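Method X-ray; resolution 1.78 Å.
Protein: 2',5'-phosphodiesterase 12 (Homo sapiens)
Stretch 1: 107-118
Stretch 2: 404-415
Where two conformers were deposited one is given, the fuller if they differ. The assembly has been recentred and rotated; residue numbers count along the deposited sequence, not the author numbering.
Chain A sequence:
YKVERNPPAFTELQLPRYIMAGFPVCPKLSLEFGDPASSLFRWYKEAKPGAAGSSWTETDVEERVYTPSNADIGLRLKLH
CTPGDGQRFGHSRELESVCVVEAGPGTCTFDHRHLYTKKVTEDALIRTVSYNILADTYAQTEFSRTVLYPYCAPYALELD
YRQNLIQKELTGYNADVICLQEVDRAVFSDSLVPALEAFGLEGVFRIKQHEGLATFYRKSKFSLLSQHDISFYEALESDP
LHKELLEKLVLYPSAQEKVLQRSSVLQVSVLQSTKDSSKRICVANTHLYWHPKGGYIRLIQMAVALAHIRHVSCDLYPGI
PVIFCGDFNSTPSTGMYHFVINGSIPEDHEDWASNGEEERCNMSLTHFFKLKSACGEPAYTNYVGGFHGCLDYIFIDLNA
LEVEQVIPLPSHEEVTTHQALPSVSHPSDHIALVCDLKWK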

# COMPACT_ATOMS: atom_id res chain seq x y z
N THR A 107 -8.35 -18.01 -10.91
CA THR A 107 -8.29 -16.63 -11.41
C THR A 107 -8.17 -15.66 -10.25
O THR A 107 -8.62 -15.97 -9.16
CB THR A 107 -9.57 -16.24 -12.20
OG1 THR A 107 -10.69 -16.16 -11.31
CG2 THR A 107 -9.86 -17.15 -13.37
N CYS A 108 -7.59 -14.48 -10.50
CA CYS A 108 -7.54 -13.40 -9.50
C CYS A 108 -8.02 -12.19 -10.21
O CYS A 108 -7.74 -12.06 -11.39
CB CYS A 108 -6.15 -13.18 -8.91
SG CYS A 108 -5.60 -14.52 -7.83
N THR A 109 -8.65 -11.25 -9.48
CA THR A 109 -9.19 -10.02 -10.08
C THR A 109 -8.10 -9.17 -10.73
O THR A 109 -8.38 -8.41 -11.65
CB THR A 109 -9.93 -9.21 -9.03
OG1 THR A 109 -8.98 -8.74 -8.08
CG2 THR A 109 -11.04 -10.01 -8.36
N PHE A 110 -6.86 -9.26 -10.21
CA PHE A 110 -5.78 -8.45 -10.75
C PHE A 110 -5.15 -9.06 -12.02
O PHE A 110 -4.30 -8.40 -12.62
CB PHE A 110 -4.72 -8.21 -9.66
CG PHE A 110 -4.27 -9.46 -8.92
CD1 PHE A 110 -3.40 -10.36 -9.52
CD2 PHE A 110 -4.71 -9.72 -7.63
CE1 PHE A 110 -2.94 -11.49 -8.82
CE2 PHE A 110 -4.26 -10.85 -6.92
CZ PHE A 110 -3.38 -11.71 -7.53
N ASP A 111 -5.51 -10.32 -12.42
CA ASP A 111 -4.92 -10.94 -13.63
C ASP A 111 -5.13 -10.08 -14.89
O ASP A 111 -4.17 -9.81 -15.61
CB ASP A 111 -5.45 -12.34 -13.88
CG ASP A 111 -5.10 -13.36 -12.82
OD1 ASP A 111 -4.13 -13.13 -12.06
OD2 ASP A 111 -5.79 -14.39 -12.75
N HIS A 112 -6.37 -9.62 -15.12
CA HIS A 112 -6.66 -8.77 -16.28
C HIS A 112 -5.99 -7.40 -16.11
O HIS A 112 -5.53 -6.83 -17.08
CB HIS A 112 -8.18 -8.60 -16.43
CG HIS A 112 -8.54 -7.74 -17.60
ND1 HIS A 112 -8.36 -8.19 -18.90
CD2 HIS A 112 -8.98 -6.46 -17.63
CE1 HIS A 112 -8.74 -7.18 -19.68
NE2 HIS A 112 -9.10 -6.11 -18.96
N ARG A 113 -5.91 -6.89 -14.87
CA ARG A 113 -5.32 -5.58 -14.58
C ARG A 113 -3.84 -5.56 -14.94
O ARG A 113 -3.36 -4.56 -15.43
CB ARG A 113 -5.52 -5.26 -13.09
CG ARG A 113 -6.99 -5.25 -12.70
CD ARG A 113 -7.16 -4.67 -11.30
NE ARG A 113 -7.17 -3.21 -11.32
CZ ARG A 113 -7.13 -2.45 -10.24
NH1 ARG A 113 -7.02 -3.00 -9.03
NH2 ARG A 113 -7.20 -1.13 -10.35
N HIS A 114 -3.16 -6.71 -14.80
CA HIS A 114 -1.74 -6.84 -15.11
C HIS A 114 -1.45 -6.70 -16.60
O HIS A 114 -0.33 -6.36 -16.96
CB HIS A 114 -1.19 -8.15 -14.57
CG HIS A 114 -0.97 -8.13 -13.09
ND1 HIS A 114 -0.78 -9.30 -12.39
CD2 HIS A 114 -0.88 -7.08 -12.23
CE1 HIS A 114 -0.60 -8.94 -11.13
NE2 HIS A 114 -0.67 -7.61 -10.98
N LEU A 115 -2.49 -6.79 -17.47
CA LEU A 115 -2.30 -6.52 -18.90
C LEU A 115 -2.01 -5.04 -19.15
O LEU A 115 -1.52 -4.68 -20.22
CB LEU A 115 -3.55 -6.93 -19.72
CG LEU A 115 -3.96 -8.41 -19.63
CD1 LEU A 115 -5.15 -8.68 -20.54
CD2 LEU A 115 -2.79 -9.35 -19.99
N TYR A 116 -2.36 -4.16 -18.18
CA TYR A 116 -2.14 -2.71 -18.26
C TYR A 116 -0.81 -2.29 -17.63
O TYR A 116 -0.49 -1.09 -17.62
CB TYR A 116 -3.28 -1.97 -17.55
CG TYR A 116 -4.60 -2.07 -18.26
CD1 TYR A 116 -5.39 -3.22 -18.17
CD2 TYR A 116 -5.06 -1.03 -19.07
CE1 TYR A 116 -6.58 -3.34 -18.88
CE2 TYR A 116 -6.26 -1.13 -19.76
CZ TYR A 116 -7.00 -2.30 -19.70
OH TYR A 116 -8.20 -2.39 -20.36
N THR A 117 -0.07 -3.25 -17.04
CA THR A 117 1.16 -2.96 -16.29
C THR A 117 2.23 -3.99 -16.63
O THR A 117 2.93 -4.48 -15.75
CB THR A 117 0.85 -2.98 -14.76
OG1 THR A 117 0.48 -4.30 -14.36
CG2 THR A 117 -0.24 -1.99 -14.35
N LYS A 118 2.36 -4.28 -17.93
CA LYS A 118 3.26 -5.29 -18.47
C LYS A 118 4.74 -5.02 -18.16
O LYS A 118 5.51 -5.96 -17.99
CB LYS A 118 3.06 -5.38 -20.01
CG LYS A 118 1.62 -5.82 -20.40
CD LYS A 118 1.41 -5.91 -21.93
CE LYS A 118 0.07 -6.53 -22.27
NZ LYS A 118 -0.13 -6.63 -23.74
N GLU A 404 -1.70 9.69 -17.35
CA GLU A 404 -1.36 9.03 -18.61
C GLU A 404 -2.40 7.94 -18.87
O GLU A 404 -2.93 7.86 -19.96
CB GLU A 404 0.07 8.48 -18.57
CG GLU A 404 0.45 7.62 -19.76
CD GLU A 404 0.88 8.32 -21.04
OE1 GLU A 404 0.69 9.55 -21.16
OE2 GLU A 404 1.41 7.62 -21.92
N GLN A 405 -2.68 7.07 -17.86
CA GLN A 405 -3.71 6.03 -17.98
C GLN A 405 -4.17 5.62 -16.59
O GLN A 405 -3.42 5.78 -15.61
CB GLN A 405 -3.26 4.80 -18.80
CG GLN A 405 -2.15 3.99 -18.18
CD GLN A 405 -2.19 2.50 -18.53
OE1 GLN A 405 -3.14 1.98 -19.17
NE2 GLN A 405 -1.18 1.78 -18.08
N VAL A 406 -5.39 5.09 -16.52
CA VAL A 406 -6.01 4.53 -15.32
C VAL A 406 -6.09 3.06 -15.57
O VAL A 406 -6.65 2.65 -16.61
CB VAL A 406 -7.40 5.15 -14.99
CG1 VAL A 406 -8.05 4.46 -13.79
CG2 VAL A 406 -7.28 6.65 -14.73
N ILE A 407 -5.53 2.24 -14.66
CA ILE A 407 -5.62 0.78 -14.77
C ILE A 407 -7.05 0.45 -14.29
O ILE A 407 -7.40 0.77 -13.15
CB ILE A 407 -4.51 0.07 -13.96
CG1 ILE A 407 -3.10 0.26 -14.57
CG2 ILE A 407 -4.83 -1.43 -13.84
CD1 ILE A 407 -2.45 1.67 -14.62
N PRO A 408 -7.91 -0.10 -15.17
CA PRO A 408 -9.32 -0.30 -14.78
C PRO A 408 -9.48 -1.20 -13.58
O PRO A 408 -8.76 -2.18 -13.43
CB PRO A 408 -9.95 -0.95 -16.02
CG PRO A 408 -8.84 -1.49 -16.80
CD PRO A 408 -7.68 -0.55 -16.56
N LEU A 409 -10.50 -0.89 -12.77
CA LEU A 409 -10.84 -1.71 -11.63
C LEU A 409 -11.44 -3.02 -12.12
O LEU A 409 -11.94 -3.06 -13.26
CB LEU A 409 -11.83 -0.95 -10.72
CG LEU A 409 -11.14 -0.01 -9.71
CD1 LEU A 409 -10.58 1.25 -10.40
CD2 LEU A 409 -12.10 0.41 -8.63
N PRO A 410 -11.41 -4.11 -11.32
CA PRO A 410 -12.06 -5.35 -11.78
C PRO A 410 -13.53 -5.11 -12.12
O PRO A 410 -14.15 -4.18 -11.58
CB PRO A 410 -11.98 -6.27 -10.54
CG PRO A 410 -10.84 -5.75 -9.74
CD PRO A 410 -10.88 -4.25 -9.95
N SER A 411 -14.09 -5.93 -13.01
CA SER A 411 -15.52 -5.76 -13.36
C SER A 411 -16.42 -6.10 -12.16
O SER A 411 -16.02 -6.83 -11.25
CB SER A 411 -15.88 -6.66 -14.53
OG SER A 411 -15.87 -8.01 -14.06
N HIS A 412 -17.68 -5.64 -12.21
CA HIS A 412 -18.63 -5.95 -11.16
C HIS A 412 -18.86 -7.47 -11.10
O HIS A 412 -19.05 -8.01 -10.02
CB HIS A 412 -19.94 -5.17 -11.38
CG HIS A 412 -20.89 -5.28 -10.24
ND1 HIS A 412 -20.62 -4.70 -9.01
CD2 HIS A 412 -22.07 -5.95 -10.15
CE1 HIS A 412 -21.64 -5.01 -8.22
NE2 HIS A 412 -22.53 -5.77 -8.86
N GLU A 413 -18.81 -8.18 -12.26
CA GLU A 413 -18.96 -9.65 -12.28
C GLU A 413 -17.82 -10.32 -11.50
O GLU A 413 -18.07 -11.20 -10.67
CB GLU A 413 -19.01 -10.18 -13.73
N GLU A 414 -16.58 -9.82 -11.68
CA GLU A 414 -15.40 -10.32 -10.97
C GLU A 414 -15.51 -10.07 -9.46
O GLU A 414 -15.16 -10.93 -8.67
CB GLU A 414 -14.14 -9.64 -11.51
CG GLU A 414 -13.64 -10.21 -12.82
CD GLU A 414 -12.32 -9.57 -13.20
OE1 GLU A 414 -12.30 -8.38 -13.59
OE2 GLU A 414 -11.28 -10.26 -13.06
N VAL A 415 -16.02 -8.90 -9.08
CA VAL A 415 -16.14 -8.48 -7.70
C VAL A 415 -17.22 -9.31 -6.99
O VAL A 415 -17.06 -9.58 -5.80
CB VAL A 415 -16.44 -6.95 -7.63
CG1 VAL A 415 -16.90 -6.53 -6.23
CG2 VAL A 415 -15.21 -6.15 -8.03
O HOH W 1 -11.13 -12.79 -11.49
O HOH W 2 -8.74 -10.84 -13.77
O HOH W 3 -9.86 -7.28 -13.68

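Segments distant in sequence are often joined by side chains that reach across to backbone carbonyls, and 2',5'-phosphodiesterase 12 offers a compact example. The CA-to-CB bond of Arg113 points sideways, yet its long side chain brings the guanidinium alongside stretch 2. There Arg113 NE donates to Pro408 O at 2.8 Å, while Arg113 NH2 makes a weak hydrogen bond to Ile407 O at 3.4 Å. Both carbonyls lie near the guanidinium plane, as donation requires, which leaves one face free to rest on Pro410 CD and Leu409 CA. Gln405 works in the reverse direction: its NE2 donates to Tyr116 O at 3.0 Å.

At the other end the link is hydrated. Glu414 accepts a hydrogen bond through OE1 from Ser411 N and returns one from its own N to Ser411 OG, capping the helix. Its carboxylate also faces stretch 1, where water 2 bridges OE2 and Cys108 O, and water 3 bridges OE1 and Thr109 O.

Together the two stretches bury 603 Å², both sides summed, and apolar contacts extend the polar ones. Pro408 stands edge-on over the Tyr116 ring face, its CD 3.5 Å from the centroid, a CH-pi contact. Thr109, Arg113, Thr117, Ile407 and Pro410 are buried; aliphatic Ile407 suits its place, CG1 packing against Tyr116 CB (3.7 Å) and the Thr117 methyl CG2 (3.6 Å), and Thr109 CB meets Pro410 CG at 3.6 Å.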